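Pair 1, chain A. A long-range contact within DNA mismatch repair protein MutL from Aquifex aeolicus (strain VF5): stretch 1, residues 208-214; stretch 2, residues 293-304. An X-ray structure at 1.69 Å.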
# COMPACT_ATOMS: atom_id res chain seq x y z
N THR A 208 -8.56 18.26 -10.25
CA THR A 208 -8.89 17.39 -11.35
C THR A 208 -10.32 17.62 -11.79
O THR A 208 -11.15 18.16 -11.05
CB THR A 208 -8.71 15.89 -11.01
OG1 THR A 208 -9.73 15.47 -10.10
CG2 THR A 208 -7.27 15.53 -10.43
N GLU A 209 -10.60 17.15 -12.99
CA GLU A 209 -11.94 17.07 -13.54
C GLU A 209 -12.26 15.59 -13.61
O GLU A 209 -11.41 14.78 -14.03
CB GLU A 209 -12.06 17.67 -14.94
CG GLU A 209 -13.47 17.57 -15.51
CD GLU A 209 -13.64 18.27 -16.86
OE1 GLU A 209 -14.78 18.33 -17.37
OE2 GLU A 209 -12.62 18.77 -17.40
N GLU A 210 -13.46 15.24 -13.14
CA GLU A 210 -13.92 13.87 -13.13
C GLU A 210 -14.71 13.61 -14.41
O GLU A 210 -15.64 14.33 -14.72
CB GLU A 210 -14.80 13.65 -11.90
CG GLU A 210 -15.46 12.29 -11.82
CD GLU A 210 -16.15 12.07 -10.49
OE1 GLU A 210 -16.23 13.01 -9.68
OE2 GLU A 210 -16.58 10.93 -10.26
N LEU A 211 -14.34 12.54 -15.10
CA LEU A 211 -14.96 12.09 -16.34
C LEU A 211 -15.54 10.69 -16.13
O LEU A 211 -15.03 9.92 -15.32
CB LEU A 211 -13.94 12.02 -17.43
CG LEU A 211 -13.18 13.32 -17.73
CD1 LEU A 211 -12.06 13.06 -18.78
CD2 LEU A 211 -14.13 14.42 -18.17
N TYR A 212 -16.59 10.36 -16.88
CA TYR A 212 -17.27 9.09 -16.65
C TYR A 212 -17.81 8.57 -17.98
O TYR A 212 -18.25 9.35 -18.83
CB TYR A 212 -18.41 9.30 -15.64
CG TYR A 212 -19.28 8.10 -15.33
CD1 TYR A 212 -18.93 7.20 -14.32
CD2 TYR A 212 -20.48 7.89 -16.00
CE1 TYR A 212 -19.73 6.11 -14.02
CE2 TYR A 212 -21.28 6.82 -15.70
CZ TYR A 212 -20.90 5.93 -14.71
OH TYR A 212 -21.71 4.86 -14.42
N ALA A 213 -17.79 7.24 -18.15
CA ALA A 213 -18.38 6.62 -19.33
C ALA A 213 -18.64 5.15 -19.05
O ALA A 213 -17.79 4.47 -18.46
CB ALA A 213 -17.47 6.76 -20.56
N GLU A 214 -19.80 4.65 -19.48
CA GLU A 214 -20.24 3.31 -19.11
C GLU A 214 -20.64 2.43 -20.31
O GLU A 214 -21.76 2.52 -20.83
CB GLU A 214 -21.42 3.41 -18.14
CG GLU A 214 -21.90 2.09 -17.59
CD GLU A 214 -22.93 2.29 -16.49
OE1 GLU A 214 -22.64 3.02 -15.52
OE2 GLU A 214 -24.05 1.74 -16.63
N GLU A 293 -11.71 1.96 -27.14
CA GLU A 293 -12.70 2.86 -27.72
C GLU A 293 -13.38 3.70 -26.64
O GLU A 293 -13.42 4.94 -26.74
CB GLU A 293 -13.73 2.05 -28.51
CG GLU A 293 -15.10 2.70 -28.63
CD GLU A 293 -16.03 1.96 -29.59
OE1 GLU A 293 -15.59 0.93 -30.16
OE2 GLU A 293 -17.18 2.41 -29.78
N LEU A 294 -13.91 3.06 -25.60
CA LEU A 294 -14.63 3.82 -24.58
C LEU A 294 -13.70 4.77 -23.83
O LEU A 294 -14.13 5.84 -23.38
CB LEU A 294 -15.34 2.87 -23.61
CG LEU A 294 -16.39 3.51 -22.69
CD1 LEU A 294 -17.47 4.25 -23.46
CD2 LEU A 294 -17.03 2.48 -21.73
N VAL A 295 -12.42 4.44 -23.75
CA VAL A 295 -11.46 5.36 -23.15
C VAL A 295 -11.31 6.61 -24.00
O VAL A 295 -11.32 7.73 -23.49
CB VAL A 295 -10.11 4.66 -22.92
CG1 VAL A 295 -9.07 5.65 -22.48
CG2 VAL A 295 -10.25 3.55 -21.90
N ARG A 296 -11.15 6.44 -25.33
CA ARG A 296 -11.06 7.63 -26.17
C ARG A 296 -12.39 8.37 -26.24
O ARG A 296 -12.41 9.60 -26.37
CB ARG A 296 -10.52 7.26 -27.56
CG ARG A 296 -11.52 7.10 -28.70
CD ARG A 296 -10.80 6.65 -30.02
NE ARG A 296 -9.78 7.62 -30.46
CZ ARG A 296 -8.47 7.39 -30.50
NH1 ARG A 296 -7.98 6.21 -30.14
NH2 ARG A 296 -7.63 8.34 -30.91
N GLU A 297 -13.52 7.67 -26.10
CA GLU A 297 -14.80 8.34 -25.92
C GLU A 297 -14.82 9.15 -24.62
O GLU A 297 -15.25 10.32 -24.60
CB GLU A 297 -15.92 7.29 -25.94
CG GLU A 297 -17.27 7.71 -25.33
CD GLU A 297 -18.40 6.78 -25.76
OE1 GLU A 297 -19.58 7.13 -25.56
OE2 GLU A 297 -18.11 5.70 -26.32
N LEU A 298 -14.32 8.55 -23.54
CA LEU A 298 -14.14 9.23 -22.27
C LEU A 298 -13.29 10.50 -22.40
O LEU A 298 -13.58 11.53 -21.78
CB LEU A 298 -13.52 8.24 -21.30
CG LEU A 298 -13.21 8.47 -19.84
CD1 LEU A 298 -12.02 9.40 -19.69
CD2 LEU A 298 -14.42 8.97 -19.11
N ALA A 299 -12.22 10.44 -23.21
CA ALA A 299 -11.30 11.57 -23.32
C ALA A 299 -11.93 12.80 -23.97
O ALA A 299 -11.28 13.86 -23.99
CB ALA A 299 -10.04 11.17 -24.11
N GLY A 300 -13.12 12.70 -24.55
CA GLY A 300 -13.74 13.84 -25.19
C GLY A 300 -14.71 14.53 -24.28
O GLY A 300 -15.32 15.53 -24.69
N LYS A 301 -14.83 14.06 -23.03
CA LYS A 301 -15.93 14.45 -22.16
C LYS A 301 -15.59 15.60 -21.23
O LYS A 301 -16.43 15.96 -20.41
CB LYS A 301 -16.41 13.25 -21.35
CG LYS A 301 -17.40 12.26 -21.97
CD LYS A 301 -17.59 12.45 -23.44
CE LYS A 301 -18.81 13.38 -23.70
NZ LYS A 301 -18.88 13.98 -25.07
N GLU A 302 -14.38 16.18 -21.32
CA GLU A 302 -14.07 17.34 -20.50
C GLU A 302 -14.98 18.53 -20.81
O GLU A 302 -15.39 18.78 -21.96
CB GLU A 302 -12.63 17.78 -20.68
CG GLU A 302 -11.62 16.79 -20.19
CD GLU A 302 -10.26 17.12 -20.74
OE1 GLU A 302 -9.43 17.66 -19.97
OE2 GLU A 302 -10.05 16.87 -21.95
N LYS A 303 -15.29 19.29 -19.77
CA LYS A 303 -16.18 20.43 -19.94
C LYS A 303 -15.50 21.51 -20.78
O LYS A 303 -14.28 21.64 -20.79
CB LYS A 303 -16.57 20.98 -18.58
N PRO A 304 -16.29 22.28 -21.52
CA PRO A 304 -15.70 23.32 -22.38
C PRO A 304 -14.76 24.30 -21.68
O PRO A 304 -13.63 24.48 -22.15
CB PRO A 304 -16.94 24.02 -22.94
CG PRO A 304 -17.95 22.91 -23.02
CD PRO A 304 -17.70 22.02 -21.83
O HOH W 1 -9.96 18.72 -17.70

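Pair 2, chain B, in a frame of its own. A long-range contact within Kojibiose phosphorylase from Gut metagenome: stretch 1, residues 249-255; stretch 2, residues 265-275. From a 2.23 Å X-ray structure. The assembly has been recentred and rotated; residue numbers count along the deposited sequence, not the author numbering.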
# COMPACT_ATOMS: atom_id res chain seq x y z
N ARG B 249 44.84 -21.10 3.54
CA ARG B 249 44.15 -20.29 4.56
C ARG B 249 43.07 -21.13 5.27
O ARG B 249 42.16 -21.63 4.57
CB ARG B 249 43.49 -19.07 3.92
CG ARG B 249 43.10 -18.02 4.94
CD ARG B 249 41.84 -17.28 4.58
NE ARG B 249 41.91 -16.61 3.29
CZ ARG B 249 41.71 -15.31 3.10
NH1 ARG B 249 41.47 -14.52 4.12
NH2 ARG B 249 41.71 -14.81 1.87
N TYR B 250 43.18 -21.23 6.59
CA TYR B 250 42.15 -21.78 7.51
C TYR B 250 41.38 -20.61 8.11
O TYR B 250 42.01 -19.64 8.61
CB TYR B 250 42.81 -22.62 8.60
CG TYR B 250 43.67 -23.73 8.04
CD1 TYR B 250 44.98 -23.50 7.70
CD2 TYR B 250 43.16 -25.01 7.82
CE1 TYR B 250 45.79 -24.51 7.19
CE2 TYR B 250 43.94 -26.02 7.28
CZ TYR B 250 45.27 -25.77 6.97
OH TYR B 250 46.11 -26.72 6.47
N VAL B 251 40.05 -20.68 8.04
CA VAL B 251 39.13 -19.67 8.65
C VAL B 251 38.20 -20.37 9.65
O VAL B 251 37.77 -21.47 9.37
CB VAL B 251 38.34 -18.93 7.55
CG1 VAL B 251 37.43 -17.86 8.12
CG2 VAL B 251 39.28 -18.33 6.51
N THR B 252 37.95 -19.73 10.80
CA THR B 252 36.90 -20.10 11.78
C THR B 252 36.09 -18.84 12.10
O THR B 252 36.69 -17.80 12.34
CB THR B 252 37.49 -20.79 13.01
OG1 THR B 252 38.05 -22.03 12.56
CG2 THR B 252 36.46 -21.05 14.08
N ASN B 253 34.76 -18.93 11.97
CA ASN B 253 33.79 -17.85 12.26
C ASN B 253 32.92 -18.37 13.40
O ASN B 253 32.30 -19.45 13.22
CB ASN B 253 33.03 -17.46 11.00
CG ASN B 253 33.94 -16.89 9.94
OD1 ASN B 253 34.60 -15.87 10.16
ND2 ASN B 253 34.00 -17.51 8.79
N ILE B 254 32.93 -17.68 14.55
CA ILE B 254 32.07 -18.03 15.71
C ILE B 254 31.05 -16.90 15.89
O ILE B 254 31.46 -15.74 16.12
CB ILE B 254 32.89 -18.28 17.00
CG1 ILE B 254 34.01 -19.29 16.79
CG2 ILE B 254 31.95 -18.71 18.12
CD1 ILE B 254 33.52 -20.70 16.45
N ILE B 255 29.77 -17.24 15.80
CA ILE B 255 28.65 -16.26 15.86
C ILE B 255 27.92 -16.44 17.19
O ILE B 255 27.94 -17.55 17.73
CB ILE B 255 27.70 -16.41 14.66
CG1 ILE B 255 26.92 -17.72 14.69
CG2 ILE B 255 28.46 -16.25 13.36
CD1 ILE B 255 25.83 -17.81 13.66
N GLN B 265 35.46 -15.48 25.50
CA GLN B 265 35.18 -16.93 25.29
C GLN B 265 34.95 -17.22 23.80
O GLN B 265 35.35 -18.33 23.35
CB GLN B 265 33.97 -17.38 26.10
CG GLN B 265 34.13 -17.27 27.61
CD GLN B 265 32.85 -17.66 28.32
OE1 GLN B 265 31.90 -18.12 27.69
NE2 GLN B 265 32.83 -17.48 29.63
N GLN B 266 34.29 -16.30 23.08
CA GLN B 266 33.99 -16.38 21.62
C GLN B 266 35.32 -16.47 20.88
O GLN B 266 35.50 -17.40 20.07
CB GLN B 266 33.20 -15.16 21.15
CG GLN B 266 32.66 -15.27 19.73
CD GLN B 266 31.71 -14.15 19.35
OE1 GLN B 266 32.07 -13.25 18.60
NE2 GLN B 266 30.49 -14.21 19.86
N ARG B 267 36.22 -15.54 21.22
CA ARG B 267 37.58 -15.45 20.65
C ARG B 267 38.36 -16.73 20.97
O ARG B 267 38.96 -17.29 20.05
CB ARG B 267 38.28 -14.20 21.18
CG ARG B 267 39.47 -13.78 20.33
CD ARG B 267 40.55 -13.06 21.13
NE ARG B 267 40.45 -11.62 21.05
CZ ARG B 267 41.31 -10.79 21.64
NH1 ARG B 267 42.31 -11.26 22.36
NH2 ARG B 267 41.15 -9.48 21.50
N ASP B 268 38.31 -17.23 22.21
CA ASP B 268 39.13 -18.41 22.59
C ASP B 268 38.60 -19.66 21.88
O ASP B 268 39.43 -20.48 21.42
CB ASP B 268 39.18 -18.64 24.10
CG ASP B 268 40.44 -19.41 24.49
OD1 ASP B 268 41.46 -18.74 24.75
OD2 ASP B 268 40.40 -20.68 24.45
N ILE B 269 37.28 -19.82 21.79
CA ILE B 269 36.68 -20.94 21.02
C ILE B 269 37.15 -20.83 19.56
O ILE B 269 37.63 -21.84 19.02
CB ILE B 269 35.14 -20.95 21.15
CG1 ILE B 269 34.72 -21.18 22.61
CG2 ILE B 269 34.54 -21.98 20.21
CD1 ILE B 269 33.30 -20.73 22.91
N ALA B 270 37.10 -19.64 18.98
CA ALA B 270 37.47 -19.45 17.56
C ALA B 270 38.93 -19.90 17.36
O ALA B 270 39.18 -20.70 16.42
CB ALA B 270 37.24 -18.03 17.14
N LEU B 271 39.84 -19.46 18.23
CA LEU B 271 41.29 -19.76 18.09
C LEU B 271 41.57 -21.24 18.31
O LEU B 271 42.46 -21.77 17.60
CB LEU B 271 42.08 -18.90 19.08
CG LEU B 271 42.17 -17.43 18.72
CD1 LEU B 271 43.19 -16.72 19.60
CD2 LEU B 271 42.51 -17.26 17.25
N THR B 272 40.88 -21.88 19.27
CA THR B 272 41.03 -23.33 19.57
C THR B 272 40.63 -24.15 18.34
O THR B 272 41.42 -25.05 17.93
CB THR B 272 40.22 -23.73 20.82
OG1 THR B 272 40.59 -22.85 21.88
CG2 THR B 272 40.47 -25.16 21.23
N LYS B 273 39.48 -23.86 17.72
CA LYS B 273 39.01 -24.62 16.52
C LYS B 273 39.90 -24.29 15.32
O LYS B 273 40.28 -25.22 14.60
CB LYS B 273 37.53 -24.32 16.27
CG LYS B 273 36.56 -25.19 17.08
CD LYS B 273 35.25 -24.50 17.35
CE LYS B 273 34.36 -25.23 18.33
NZ LYS B 273 33.30 -25.96 17.61
N LEU B 274 40.24 -23.02 15.09
CA LEU B 274 41.17 -22.63 14.00
C LEU B 274 42.44 -23.49 14.09
O LEU B 274 42.84 -24.08 13.06
CB LEU B 274 41.52 -21.14 14.12
CG LEU B 274 42.44 -20.62 13.02
CD1 LEU B 274 41.78 -20.75 11.65
CD2 LEU B 274 42.85 -19.18 13.29
N LYS B 275 43.01 -23.57 15.30
CA LYS B 275 44.25 -24.34 15.62
C LYS B 275 44.04 -25.82 15.27
O LYS B 275 44.85 -26.36 14.48
CB LYS B 275 44.62 -24.12 17.10
CG LYS B 275 45.80 -24.93 17.63
CD LYS B 275 47.05 -24.81 16.78
CE LYS B 275 48.26 -25.49 17.39
NZ LYS B 275 49.30 -25.77 16.37

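The sharpest difference is at one matched strand position, A:Glu209 and B:Tyr250, whose CA atoms superpose to 0.2 Å. In pair 1 the position is polar: the backbone N of A:Lys303 donates a hydrogen bond to A:Glu209 OE1 at 2.6 Å, with an N-H...acceptor angle of 157°. The other carboxylate oxygen, A:Glu209 OE2, lies 4.2 Å from A:Glu302 OE1, a close approach of like charges that a water mediates by donating to both, at 2.7 Å from A:Glu209 OE2 and 2.6 Å from A:Glu302 OE1. In pair 2 no hydrogen bond crosses between the stretches. B:Tyr250 CB packs 3.7 Å from B:Leu274 CD1, while the end of its side chain leads away and its OH is hydrogen-bonded elsewhere in the structure.

Beneath this difference lies one arrangement, a strand running roughly antiparallel to a helix. The angles between their N-to-C directions are 139° in pair 1 and 149° in pair 2, with closest axis approaches of 8.3 and 7.8 Å. Fourteen central residues superpose with an RMSD of 0.8 Å over N, CA and C. Buried areas are similar, 467 and 413 Å². In both strands, alternate residues direct CA-to-CB toward the partner: A:Glu209, A:Leu211 and A:Ala213 match B:Tyr250, B:Thr252 and B:Ile254.

The apolar centre shows an exchange of bulk. A:Ala213 matches B:Ile254 and A:Leu298 matches B:Ala270, with CA offsets of 0.3 and 0.4 Å. Pair 1 therefore sets a small strand residue against a large helix residue, with A:Ala213 CB 4.0 Å from A:Leu298 CD2; pair 2 reverses the sizes, with B:Ile254 CG1 3.5 Å from B:Ala270 CB. A:Leu298 CD2 also reaches A:Leu211 CB at 3.5 Å. At the position of A:Leu211, B:Thr252 places CG2 3.6 Å from B:Ala270 O. Its OG1 is 3.5 Å from B:Leu274 N, but the poor angle excludes a hydrogen bond; that N instead donates to B:Ala270 O at 2.9 Å within the helix.

One turn earlier, A:Leu294 CD1 packs 3.8 Å from A:Ala213 CB. Its counterpart B:Gln266 packs CG 3.9 Å from B:Ile254 CG2, and its amide also lies against the strand, with OE1 3.6 Å from B:Ile254 O but not hydrogen-bonded to it; both amide atoms have their hydrogen bonds elsewhere in the structure.

The backbones match through A:Lys301 and B:Lys273. Pair 1 has a type I turn from A:Leu298 to A:Lys301 before A:Glu302 and A:Lys303 approach A:Glu209; pair 2 remains helical, bringing B:Leu274 CD1 within 3.2 Å of B:Tyr250 O.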